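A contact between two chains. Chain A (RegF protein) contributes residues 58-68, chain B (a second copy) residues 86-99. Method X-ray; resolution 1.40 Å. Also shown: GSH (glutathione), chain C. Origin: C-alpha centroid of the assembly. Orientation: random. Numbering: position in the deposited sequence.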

# COMPACT_ATOMS: atom_id res chain seq x y z
N ARG A 58 15.52 17.29 2.08
CA ARG A 58 16.80 17.03 2.73
C ARG A 58 17.27 15.61 2.41
O ARG A 58 17.40 15.25 1.25
N ASP A 59 17.50 14.81 3.45
CA ASP A 59 18.02 13.45 3.26
C ASP A 59 16.90 12.42 3.04
O ASP A 59 17.17 11.21 2.86
N LEU A 60 15.65 12.86 3.09
CA LEU A 60 14.55 11.93 2.82
C LEU A 60 14.24 11.84 1.34
O LEU A 60 14.01 12.86 0.68
N VAL A 61 14.19 10.62 0.81
CA VAL A 61 13.78 10.39 -0.57
C VAL A 61 12.61 9.40 -0.57
O VAL A 61 12.77 8.27 -0.07
N LEU A 62 11.46 9.78 -1.12
CA LEU A 62 10.30 8.89 -1.21
C LEU A 62 9.86 8.74 -2.65
O LEU A 62 9.86 9.71 -3.42
N HIS A 63 9.39 7.56 -3.03
CA HIS A 63 8.60 7.38 -4.24
C HIS A 63 7.30 6.70 -3.80
O HIS A 63 7.09 6.46 -2.61
N GLU A 64 6.47 6.42 -4.80
CA GLU A 64 5.11 5.91 -4.67
C GLU A 64 4.18 7.02 -4.21
O GLU A 64 4.18 7.47 -3.05
N SER A 65 3.38 7.51 -5.16
CA SER A 65 2.54 8.69 -4.94
C SER A 65 1.72 8.67 -3.66
O SER A 65 1.72 9.70 -2.95
N ASN A 66 1.09 7.54 -3.34
CA ASN A 66 0.25 7.60 -2.13
C ASN A 66 1.08 7.67 -0.86
O ASN A 66 0.64 8.21 0.14
N ILE A 67 2.30 7.14 -0.90
CA ILE A 67 3.21 7.17 0.27
C ILE A 67 3.78 8.60 0.42
O ILE A 67 3.84 9.16 1.52
N ILE A 68 4.16 9.25 -0.70
CA ILE A 68 4.58 10.62 -0.68
C ILE A 68 3.46 11.46 -0.06
O ILE A 68 3.70 12.32 0.79
N PRO B 86 7.39 12.11 11.36
CA PRO B 86 6.87 11.87 10.00
C PRO B 86 7.93 11.37 9.03
O PRO B 86 7.62 10.57 8.11
N VAL B 87 9.18 11.74 9.22
CA VAL B 87 10.25 11.28 8.33
C VAL B 87 10.48 9.78 8.45
O VAL B 87 10.49 9.04 7.45
N MET B 88 10.65 9.29 9.68
CA MET B 88 10.83 7.88 9.87
C MET B 88 9.58 7.08 9.50
O MET B 88 9.71 5.95 8.99
N ARG B 89 8.40 7.67 9.69
CA ARG B 89 7.18 6.97 9.31
C ARG B 89 7.11 6.85 7.83
O ARG B 89 6.69 5.81 7.33
N GLY B 90 7.50 7.88 7.10
CA GLY B 90 7.47 7.79 5.64
C GLY B 90 8.47 6.81 5.12
O GLY B 90 8.14 5.98 4.25
N ARG B 91 9.69 6.85 5.66
CA ARG B 91 10.69 5.88 5.26
C ARG B 91 10.16 4.46 5.54
O ARG B 91 10.35 3.56 4.73
N GLY B 92 9.55 4.24 6.71
CA GLY B 92 9.05 2.91 7.05
C GLY B 92 7.93 2.47 6.16
O GLY B 92 7.90 1.33 5.75
N ARG B 93 7.00 3.38 5.84
CA ARG B 93 5.92 2.99 4.92
C ARG B 93 6.48 2.61 3.58
O ARG B 93 5.97 1.71 2.91
N LEU B 94 7.55 3.27 3.13
CA LEU B 94 8.14 2.89 1.85
C LEU B 94 8.84 1.55 1.93
O LEU B 94 8.74 0.78 0.97
N VAL B 95 9.52 1.28 3.05
CA VAL B 95 10.10 -0.05 3.25
C VAL B 95 9.01 -1.13 3.21
O VAL B 95 9.13 -2.14 2.47
N LEU B 96 7.87 -0.88 3.83
CA LEU B 96 6.74 -1.84 3.79
C LEU B 96 6.29 -2.07 2.38
O LEU B 96 6.01 -3.19 1.95
N TYR B 97 6.12 -0.99 1.60
CA TYR B 97 5.66 -1.10 0.23
C TYR B 97 6.67 -1.91 -0.58
O TYR B 97 6.28 -2.82 -1.34
N ARG B 98 7.96 -1.60 -0.46
CA ARG B 98 8.93 -2.38 -1.22
C ARG B 98 8.98 -3.84 -0.78
O ARG B 98 9.18 -4.70 -1.65
N MET B 99 8.82 -4.15 0.50
CA MET B 99 8.73 -5.57 0.90
C MET B 99 7.53 -6.24 0.27
O MET B 99 7.61 -7.39 -0.17

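This is a mainly apolar contact between a strand-turn-helix segment of chain A and one face of a helix in chain B, closed at one end by a salt bridge and edged by waters. The two stretches bury 656 Å² between them.

Ile67(A) points toward the helix with chi1 m and chi2 t. It fits as a knob among Gly90(B), Arg93(B), Leu94(B) and Tyr97(B). Its CD1 lies 3.5 Å from Tyr97(B) CB and 4.0 Å from Leu94(B) CD1. Leu62(A) CD2 is 3.6 Å from Gly90(B) O. Gly90(B) has no side chain; a CB there would point toward chain A and lie only 3.5 Å from Leu62(A) CD1, which is tight.

Leu94(B), chi1 t and chi2 p, reaches several chain A residues. Its CD2 is 4.0 Å from Leu62(A) CD2. Its CD1 sits over one face of the His63(A) ring, 3.8 Å from the centroid, in a CH-pi contact. Leu94(B) CD1 is 3.5 Å from His63(A) O. The backbone O and N of His63(A) have no polar partner in the model.

Leu60(A), chi1 t and chi2 p, points toward the helix. Its CD1 packs 3.6 Å from Arg91(B) CG and 4.3 Å from Val87(B) CG1. Beyond it, the extended Arg91(B) side chain reaches Asp59(A), chi1 p. Arg91(B) NH2 forms a salt bridge with Asp59(A) OD2 at 2.6 Å, and a weak hydrogen bond to Asp59(A) O at 3.2 Å. Water 1 accepts from Arg91(B) NE and Val61(A) N.

Tyr97(B), chi1 t, presents a ring face to Glu64(A), whose CG lies 4.0 Å from the ring centroid. Water 3 links Glu64(A) OE2 and Tyr97(B) OH; water 2 links His63(A) NE2 and Arg98(B) NH1.

Glutathione binds next to Glu64(A) and Ser65(A). Its N1 donates to Glu64(A) OE1 at 2.7 Å, and Ser65(A) OG donates to its O12 at 2.8 Å.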

# COMPACT_ATOMS: atom_id res chain seq x y z
CB ARG A 58 16.73 17.28 4.24
CG ARG A 58 16.34 18.73 4.59
CD ARG A 58 16.13 18.92 6.09
NE ARG A 58 15.56 20.23 6.41
CZ ARG A 58 16.24 21.22 7.01
NH1 ARG A 58 17.50 21.04 7.35
NH2 ARG A 58 15.64 22.38 7.26
CB ASP A 59 18.81 13.07 4.51
CG ASP A 59 17.95 13.10 5.75
OD1 ASP A 59 17.28 14.15 5.97
OD2 ASP A 59 17.88 12.08 6.46
CB LEU A 60 13.29 12.40 3.53
CG LEU A 60 12.01 11.62 3.26
CD1 LEU A 60 12.08 10.21 3.78
CD2 LEU A 60 10.82 12.32 3.84
CB VAL A 61 14.91 9.76 -1.36
CG1 VAL A 61 14.49 9.53 -2.79
CG2 VAL A 61 16.13 10.70 -1.33
CB LEU A 62 9.12 9.45 -0.43
CG LEU A 62 9.32 9.57 1.07
CD1 LEU A 62 8.06 10.24 1.65
CD2 LEU A 62 9.50 8.18 1.72
CB HIS A 63 9.39 6.57 -5.29
CG HIS A 63 9.96 5.27 -4.77
ND1 HIS A 63 9.31 4.06 -4.86
CD2 HIS A 63 11.15 5.02 -4.18
CE1 HIS A 63 10.06 3.12 -4.30
NE2 HIS A 63 11.19 3.67 -3.88
CB GLU A 64 5.06 4.72 -3.70
CG GLU A 64 3.73 3.99 -3.72
CD GLU A 64 3.38 3.31 -5.02
OE1 GLU A 64 4.24 3.22 -5.91
OE2 GLU A 64 2.24 2.78 -5.07
CB SER A 65 1.67 8.93 -6.19
OG SER A 65 0.74 7.87 -6.42
CB ASN A 66 -0.68 6.38 -2.06
CG ASN A 66 -1.84 6.47 -3.00
OD1 ASN A 66 -2.19 7.52 -3.53
ND2 ASN A 66 -2.45 5.32 -3.24
CB ILE A 67 4.35 6.14 0.07
CG1 ILE A 67 3.73 4.76 0.18
CG2 ILE A 67 5.42 6.32 1.12
CD1 ILE A 67 4.73 3.68 0.06
CB ILE A 68 4.82 11.07 -2.14
CG1 ILE A 68 6.13 10.42 -2.64
CG2 ILE A 68 4.92 12.63 -2.20
CD1 ILE A 68 6.32 10.60 -4.22
CB PRO B 86 6.35 13.24 9.57
CG PRO B 86 6.03 13.92 10.88
CD PRO B 86 7.01 13.44 11.87
CB VAL B 87 11.57 12.09 8.58
CG1 VAL B 87 12.72 11.46 7.82
CG2 VAL B 87 11.37 13.54 8.18
CB MET B 88 11.31 7.55 11.29
CG MET B 88 11.91 6.10 11.40
SD MET B 88 13.31 5.69 10.29
CE MET B 88 14.10 7.30 10.11
CB ARG B 89 5.94 7.71 9.82
CG ARG B 89 5.86 7.62 11.35
CD ARG B 89 5.05 8.75 11.97
NE ARG B 89 3.65 8.67 11.58
CZ ARG B 89 2.77 7.82 12.08
NH1 ARG B 89 3.13 7.00 13.06
NH2 ARG B 89 1.50 7.78 11.63
CB ARG B 91 12.01 6.06 6.03
CG ARG B 91 12.82 7.20 5.52
CD ARG B 91 14.27 7.16 6.06
NE ARG B 91 15.04 8.28 5.55
CZ ARG B 91 15.54 9.23 6.31
NH1 ARG B 91 15.35 9.16 7.63
NH2 ARG B 91 16.23 10.24 5.78
CB ARG B 93 4.93 4.13 4.77
CG ARG B 93 4.08 4.25 5.96
CD ARG B 93 3.02 5.24 5.55
NE ARG B 93 2.29 5.72 6.68
CZ ARG B 93 2.38 6.93 7.20
NH1 ARG B 93 3.19 7.90 6.69
NH2 ARG B 93 1.64 7.13 8.27
CB LEU B 94 9.07 4.04 1.37
CG LEU B 94 9.64 3.81 -0.03
CD1 LEU B 94 8.52 3.67 -1.11
CD2 LEU B 94 10.61 4.97 -0.37
CB VAL B 95 10.91 -0.15 4.54
CG1 VAL B 95 11.27 -1.62 4.82
CG2 VAL B 95 12.15 0.67 4.40
CB LEU B 96 5.56 -1.37 4.65
CG LEU B 96 5.57 -1.42 6.16
CD1 LEU B 96 4.36 -0.72 6.80
CD2 LEU B 96 5.50 -2.90 6.59
CB TYR B 97 5.49 0.34 -0.37
CG TYR B 97 5.14 0.27 -1.85
CD1 TYR B 97 3.83 0.08 -2.28
CD2 TYR B 97 6.09 0.41 -2.80
CE1 TYR B 97 3.49 -0.03 -3.64
CE2 TYR B 97 5.78 0.33 -4.18
CZ TYR B 97 4.49 0.06 -4.58
OH TYR B 97 4.15 -0.08 -5.90
CB ARG B 98 10.30 -1.74 -1.12
CG ARG B 98 10.29 -0.39 -1.90
CD ARG B 98 11.65 0.14 -2.26
NE ARG B 98 12.44 -0.86 -2.94
CZ ARG B 98 13.76 -0.83 -2.98
NH1 ARG B 98 14.42 0.22 -2.46
NH2 ARG B 98 14.41 -1.83 -3.59
CB MET B 99 8.68 -5.73 2.40
CG MET B 99 9.95 -5.27 3.11
SD MET B 99 10.07 -5.95 4.76
CE MET B 99 8.73 -5.05 5.55
N1 GSH C . 2.95 3.27 -8.33
CA1 GSH C . 3.53 4.54 -8.86
C1 GSH C . 3.06 5.69 -8.04
O11 GSH C . 3.80 6.69 -7.88
O12 GSH C . 1.91 5.63 -7.58
CB1 GSH C . 3.27 4.70 -10.36
CG1 GSH C . 4.06 5.85 -11.00
CD1 GSH C . 4.04 5.73 -12.51
OE1 GSH C . 3.45 4.86 -13.11
N2 GSH C . 4.74 6.76 -13.12
CA2 GSH C . 4.84 6.75 -14.58
C2 GSH C . 6.30 6.63 -14.90
O2 GSH C . 7.23 7.18 -14.34
CB2 GSH C . 4.35 7.98 -15.26
SG2 GSH C . 2.67 8.39 -14.90
N3 GSH C . 6.57 5.86 -16.11
CA3 GSH C . 7.92 5.64 -16.58
C3 GSH C . 8.17 4.16 -16.53
O31 GSH C . 7.41 3.29 -15.99
O32 GSH C . 9.25 3.79 -17.05
O HOH W 1 15.12 8.44 2.63
O HOH W 2 13.24 2.98 -2.12
O HOH W 3 1.05 0.87 -6.49